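Local coordinates for kynurenine formamidase (Bacillus anthracis, PDB 4CO9), which hydrolyses N-formyl-L-kynurenine to L-kynurenine and formate with a pair of zinc ions, the second step of tryptophan breakdown by the kynurenine pathway, at residues S6-D18 with N176-I190. Numbering follows the deposited sequence. Where two conformers were deposited one is given.
Sequences SKWIDISQPLNND and NVVLDHVADGDYELI
Ile11 meets Val177, Leu179, Val182 and Leu189 where the edge strand 9-10 of the mixed sheet of this cyclase-family fold runs out beside the loop that joins strands 172-175 and 185-190. The side chains of Ile11 and Val177 lie side by side, pointing the same way, with Ile11 CD1 3.9 Å from Val177 CG1. CD1 also reaches the methyls of Leu179 and Leu189, whereas CG2 meets CG1 of Val182; a branched aliphatic chain suits this buried site. Val178 O, which has no hydrogen-bonding partner in the model, lies against CG2 and CB of Ile11, 3.2 Å from CB. A single backbone bond joins the segments, from Val178 N to Ile11 O at 2.9 Å.

His181 stands at the exposed side. With chi1 at 63°, its ring lies between the backbone N and carbonyl carbon. Histidine suits the place: NE2 donates nearly in the ring plane to Asp10 O at 2.8 Å, while the same edge touches Ile9 CG2. The Asp10 carboxylate accepts from Ser12 N in an Asx turn and pairs with Arg205.

Farther out, the broad Trp8 indole takes Ile190 CD1 over one face, 3.8 Å from the six-membered ring's centroid, a CH-pi contact beside the dimer interface, where Ile190 packs on Ile190 of the second subunit.

Toward the zinc site, Asn176 follows the metal ligand Glu175; its main polar partner is Gly54. Its amide plane is 21° from that of Gln13, and the side chains touch, but their polar ends join through water. Gln13's extended chain rests CG on Val178 CG2 and carries NE2 to two waters, one reaching Val177 O, the other accepting at 3.1 Å from Gln13 NE2 and donating to Asn176 OD1.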
loop_
_atom_site.group_PDB
_atom_site.type_symbol
_atom_site.label_atom_id
_atom_site.label_comp_id
_atom_site.label_asym_id
_atom_site.label_seq_id
_atom_site.Cartn_x
_atom_site.Cartn_y
_atom_site.Cartn_z
ATOM N N SER C 6 -7.657 2.577 -20.006
ATOM C CA SER C 6 -8.492 3.224 -18.945
ATOM C C SER C 6 -7.662 3.527 -17.692
ATOM O O SER C 6 -6.801 2.747 -17.307
ATOM C CB SER C 6 -9.678 2.340 -18.571
ATOM O OG SER C 6 -10.806 2.649 -19.371
ATOM N N LYS C 7 -7.924 4.660 -17.057
ATOM C CA LYS C 7 -7.151 5.078 -15.895
ATOM C C LYS C 7 -7.607 4.362 -14.623
ATOM O O LYS C 7 -8.782 4.027 -14.469
ATOM C CB LYS C 7 -7.274 6.583 -15.685
ATOM C CG LYS C 7 -6.603 7.428 -16.745
ATOM C CD LYS C 7 -6.636 8.898 -16.314
ATOM C CE LYS C 7 -5.959 9.808 -17.319
ATOM N NZ LYS C 7 -5.969 11.222 -16.854
ATOM N N TRP C 8 -6.656 4.147 -13.717
ATOM C CA TRP C 8 -6.953 3.722 -12.367
ATOM C C TRP C 8 -7.674 4.846 -11.641
ATOM O O TRP C 8 -7.338 6.009 -11.812
ATOM C CB TRP C 8 -5.663 3.342 -11.636
ATOM C CG TRP C 8 -5.066 2.150 -12.229
ATOM C CD1 TRP C 8 -4.089 2.101 -13.180
ATOM C CD2 TRP C 8 -5.469 0.805 -11.994
ATOM N NE1 TRP C 8 -3.840 0.800 -13.539
ATOM C CE2 TRP C 8 -4.682 -0.018 -12.832
ATOM C CE3 TRP C 8 -6.426 0.211 -11.163
ATOM C CZ2 TRP C 8 -4.798 -1.393 -12.834
ATOM C CZ3 TRP C 8 -6.541 -1.158 -11.170
ATOM C CH2 TRP C 8 -5.731 -1.948 -12.002
ATOM N N ILE C 9 -8.677 4.480 -10.851
ATOM C CA ILE C 9 -9.469 5.407 -10.058
ATOM C C ILE C 9 -9.213 5.156 -8.575
ATOM O O ILE C 9 -9.340 4.036 -8.108
ATOM C CB ILE C 9 -10.972 5.213 -10.319
ATOM C CG1 ILE C 9 -11.276 5.435 -11.809
ATOM C CG2 ILE C 9 -11.822 6.164 -9.480
ATOM C CD1 ILE C 9 -12.612 4.835 -12.220
ATOM N N ASP C 10 -8.894 6.218 -7.842
ATOM C CA ASP C 10 -8.662 6.140 -6.399
ATOM C C ASP C 10 -9.978 5.902 -5.661
ATOM O O ASP C 10 -10.937 6.665 -5.835
ATOM C CB ASP C 10 -8.020 7.453 -5.935
ATOM C CG ASP C 10 -7.435 7.390 -4.535
ATOM O OD1 ASP C 10 -7.469 6.318 -3.887
ATOM O OD2 ASP C 10 -6.917 8.438 -4.077
ATOM N N ILE C 11 -10.038 4.843 -4.855
ATOM C CA ILE C 11 -11.190 4.620 -3.976
ATOM C C ILE C 11 -10.766 4.537 -2.505
ATOM O O ILE C 11 -11.404 3.849 -1.701
ATOM C CB ILE C 11 -12.024 3.388 -4.402
ATOM C CG1 ILE C 11 -11.187 2.107 -4.426
ATOM C CG2 ILE C 11 -12.638 3.648 -5.766
ATOM C CD1 ILE C 11 -12.020 0.844 -4.377
ATOM N N SER C 12 -9.690 5.248 -2.175
ATOM C CA SER C 12 -9.161 5.290 -0.821
ATOM C C SER C 12 -9.505 6.610 -0.126
ATOM O O SER C 12 -9.643 7.643 -0.772
ATOM C CB SER C 12 -7.645 5.137 -0.839
ATOM O OG SER C 12 -7.247 3.966 -1.532
ATOM N N GLN C 13 -9.648 6.553 1.196
ATOM C CA GLN C 13 -9.846 7.753 2.005
ATOM C C GLN C 13 -8.520 8.497 2.216
ATOM O O GLN C 13 -7.525 7.883 2.565
ATOM C CB GLN C 13 -10.449 7.382 3.358
ATOM C CG GLN C 13 -11.860 6.830 3.289
ATOM C CD GLN C 13 -12.476 6.558 4.639
ATOM O OE1 GLN C 13 -11.788 6.467 5.648
ATOM N NE2 GLN C 13 -13.798 6.429 4.668
ATOM N N PRO C 14 -8.516 9.828 2.041
ATOM C CA PRO C 14 -7.284 10.556 2.304
ATOM C C PRO C 14 -6.868 10.421 3.760
ATOM O O PRO C 14 -7.710 10.549 4.658
ATOM C CB PRO C 14 -7.645 12.011 1.979
ATOM C CG PRO C 14 -8.770 11.917 1.019
ATOM C CD PRO C 14 -9.555 10.693 1.443
ATOM N N LEU C 15 -5.587 10.142 3.967
ATOM C CA LEU C 15 -5.016 9.975 5.282
ATOM C C LEU C 15 -4.339 11.277 5.695
ATOM O O LEU C 15 -3.369 11.704 5.080
ATOM C CB LEU C 15 -4.003 8.836 5.290
ATOM C CG LEU C 15 -4.559 7.412 5.140
ATOM C CD1 LEU C 15 -3.389 6.444 4.961
ATOM C CD2 LEU C 15 -5.401 7.003 6.347
ATOM N N ASN C 16 -4.870 11.887 6.741
ATOM C CA ASN C 16 -4.324 13.108 7.306
ATOM C C ASN C 16 -4.825 13.243 8.748
ATOM O O ASN C 16 -5.652 12.439 9.217
ATOM C CB ASN C 16 -4.703 14.315 6.469
ATOM C CG ASN C 16 -6.202 14.429 6.263
ATOM O OD1 ASN C 16 -6.980 14.486 7.229
ATOM N ND2 ASN C 16 -6.619 14.415 5.014
ATOM N N ASN C 17 -4.334 14.260 9.443
ATOM C CA ASN C 17 -4.633 14.414 10.856
ATOM C C ASN C 17 -6.114 14.628 11.166
ATOM O O ASN C 17 -6.504 14.483 12.316
ATOM C CB ASN C 17 -3.783 15.534 11.472
ATOM C CG ASN C 17 -2.290 15.195 11.523
ATOM O OD1 ASN C 17 -1.833 14.183 11.014
ATOM N ND2 ASN C 17 -1.522 16.074 12.139
ATOM N N ASP C 18 -6.929 14.959 10.162
ATOM C CA ASP C 18 -8.364 15.126 10.352
ATOM C C ASP C 18 -9.195 13.853 10.205
ATOM O O ASP C 18 -10.397 13.883 10.454
ATOM C CB ASP C 18 -8.904 16.170 9.362
ATOM C CG ASP C 18 -8.262 17.542 9.548
ATOM O OD1 ASP C 18 -7.937 17.900 10.693
ATOM O OD2 ASP C 18 -8.096 18.250 8.536
ATOM N N ASN C 176 -13.755 0.645 4.551
ATOM C CA ASN C 176 -13.616 2.072 4.248
ATOM C C ASN C 176 -13.199 2.410 2.813
ATOM O O ASN C 176 -12.491 3.385 2.586
ATOM C CB ASN C 176 -12.657 2.751 5.239
ATOM C CG ASN C 176 -13.292 3.015 6.594
ATOM O OD1 ASN C 176 -14.504 3.181 6.707
ATOM N ND2 ASN C 176 -12.468 3.077 7.628
ATOM N N VAL C 177 -13.641 1.634 1.837
ATOM C CA VAL C 177 -13.484 2.080 0.453
ATOM C C VAL C 177 -14.437 3.254 0.193
ATOM O O VAL C 177 -15.405 3.428 0.921
ATOM C CB VAL C 177 -13.681 0.968 -0.602
ATOM C CG1 VAL C 177 -12.509 -0.001 -0.580
ATOM C CG2 VAL C 177 -15.007 0.234 -0.431
ATOM N N VAL C 178 -14.111 4.053 -0.812
ATOM C CA VAL C 178 -14.889 5.228 -1.197
ATOM C C VAL C 178 -15.478 4.963 -2.570
ATOM O O VAL C 178 -14.743 4.850 -3.549
ATOM C CB VAL C 178 -13.986 6.459 -1.289
ATOM C CG1 VAL C 178 -14.799 7.702 -1.623
ATOM C CG2 VAL C 178 -13.215 6.638 0.007
ATOM N N LEU C 179 -16.802 4.833 -2.634
ATOM C CA LEU C 179 -17.450 4.365 -3.847
ATOM C C LEU C 179 -18.526 5.294 -4.418
ATOM O O LEU C 179 -19.134 4.960 -5.423
ATOM C CB LEU C 179 -18.071 2.981 -3.590
ATOM C CG LEU C 179 -17.145 1.846 -3.164
ATOM C CD1 LEU C 179 -17.965 0.592 -2.902
ATOM C CD2 LEU C 179 -16.060 1.577 -4.197
ATOM N N ASP C 180 -18.765 6.451 -3.817
ATOM C CA ASP C 180 -19.857 7.304 -4.316
ATOM C C ASP C 180 -19.557 7.937 -5.688
ATOM O O ASP C 180 -20.478 8.266 -6.417
ATOM C CB ASP C 180 -20.300 8.328 -3.271
ATOM C CG ASP C 180 -21.375 7.774 -2.324
ATOM O OD1 ASP C 180 -21.503 6.527 -2.169
ATOM O OD2 ASP C 180 -22.106 8.597 -1.738
ATOM N N HIS C 181 -18.281 7.997 -6.065
ATOM C CA HIS C 181 -17.870 8.562 -7.341
ATOM C C HIS C 181 -17.669 7.508 -8.439
ATOM O O HIS C 181 -17.214 7.837 -9.515
ATOM C CB HIS C 181 -16.601 9.401 -7.182
ATOM C CG HIS C 181 -15.403 8.621 -6.730
ATOM N ND1 HIS C 181 -15.262 8.153 -5.441
ATOM C CD2 HIS C 181 -14.288 8.231 -7.394
ATOM C CE1 HIS C 181 -14.127 7.491 -5.334
ATOM N NE2 HIS C 181 -13.510 7.530 -6.502
ATOM N N VAL C 182 -18.010 6.251 -8.175
ATOM C CA VAL C 182 -17.847 5.203 -9.171
ATOM C C VAL C 182 -19.156 4.465 -9.425
ATOM O O VAL C 182 -19.971 4.248 -8.526
ATOM C CB VAL C 182 -16.723 4.200 -8.796
ATOM C CG1 VAL C 182 -15.442 4.942 -8.461
ATOM C CG2 VAL C 182 -17.137 3.303 -7.649
ATOM N N ALA C 183 -19.331 4.059 -10.669
ATOM C CA ALA C 183 -20.541 3.378 -11.087
ATOM C C ALA C 183 -20.461 1.904 -10.748
ATOM O O ALA C 183 -19.361 1.333 -10.612
ATOM C CB ALA C 183 -20.738 3.564 -12.588
ATOM N N ASP C 184 -21.628 1.271 -10.646
ATOM C CA ASP C 184 -21.701 -0.173 -10.504
ATOM C C ASP C 184 -21.065 -0.843 -11.700
ATOM O O ASP C 184 -21.041 -0.282 -12.796
ATOM C CB ASP C 184 -23.153 -0.647 -10.414
ATOM C CG ASP C 184 -23.844 -0.207 -9.150
ATOM O OD1 ASP C 184 -23.175 0.139 -8.157
ATOM O OD2 ASP C 184 -25.088 -0.267 -9.124
ATOM N N GLY C 185 -20.575 -2.059 -11.511
ATOM C CA GLY C 185 -20.074 -2.831 -12.627
ATOM C C GLY C 185 -18.773 -3.530 -12.337
ATOM O O GLY C 185 -18.416 -3.768 -11.175
ATOM N N ASP C 186 -18.060 -3.842 -13.415
ATOM C CA ASP C 186 -16.874 -4.652 -13.355
ATOM C C ASP C 186 -15.612 -3.830 -13.498
ATOM O O ASP C 186 -15.514 -2.951 -14.356
ATOM C CB ASP C 186 -16.915 -5.729 -14.429
ATOM C CG ASP C 186 -17.878 -6.842 -14.080
ATOM O OD1 ASP C 186 -18.081 -7.131 -12.873
ATOM O OD2 ASP C 186 -18.415 -7.439 -15.014
ATOM N N TYR C 187 -14.647 -4.145 -12.647
ATOM C CA TYR C 187 -13.397 -3.438 -12.606
ATOM C C TYR C 187 -12.292 -4.419 -12.305
ATOM O O TYR C 187 -12.545 -5.578 -11.957
ATOM C CB TYR C 187 -13.423 -2.403 -11.484
ATOM C CG TYR C 187 -14.444 -1.316 -11.630
ATOM C CD1 TYR C 187 -15.777 -1.525 -11.263
ATOM C CD2 TYR C 187 -14.080 -0.059 -12.092
ATOM C CE1 TYR C 187 -16.706 -0.509 -11.373
ATOM C CE2 TYR C 187 -15.000 0.954 -12.216
ATOM C CZ TYR C 187 -16.306 0.733 -11.850
ATOM O OH TYR C 187 -17.213 1.753 -11.995
ATOM N N GLU C 188 -11.061 -3.948 -12.434
ATOM C CA GLU C 188 -9.925 -4.596 -11.810
ATOM C C GLU C 188 -9.634 -3.825 -10.531
ATOM O O GLU C 188 -9.665 -2.598 -10.532
ATOM C CB GLU C 188 -8.724 -4.603 -12.755
ATOM C CG GLU C 188 -8.892 -5.585 -13.915
ATOM C CD GLU C 188 -8.415 -6.982 -13.590
ATOM O OE1 GLU C 188 -8.116 -7.241 -12.424
ATOM O OE2 GLU C 188 -8.387 -7.848 -14.486
ATOM N N LEU C 189 -9.423 -4.548 -9.434
ATOM C CA LEU C 189 -9.147 -3.946 -8.118
ATOM C C LEU C 189 -7.695 -4.196 -7.741
ATOM O O LEU C 189 -7.148 -5.255 -8.030
ATOM C CB LEU C 189 -10.029 -4.577 -7.035
ATOM C CG LEU C 189 -9.777 -4.218 -5.562
ATOM C CD1 LEU C 189 -10.052 -2.751 -5.270
ATOM C CD2 LEU C 189 -10.644 -5.094 -4.660
ATOM N N ILE C 190 -7.085 -3.203 -7.103
ATOM C CA ILE C 190 -5.832 -3.383 -6.373
ATOM C C ILE C 190 -6.052 -2.837 -4.964
ATOM O O ILE C 190 -6.471 -1.687 -4.795
ATOM C CB ILE C 190 -4.669 -2.611 -7.013
ATOM C CG1 ILE C 190 -4.461 -3.058 -8.473
ATOM C CG2 ILE C 190 -3.391 -2.818 -6.205
ATOM C CD1 ILE C 190 -3.547 -2.142 -9.254
HETATM O O HOH W 1 -15.770 5.562 6.837
HETATM O O HOH W 2 -15.966 5.675 2.431
#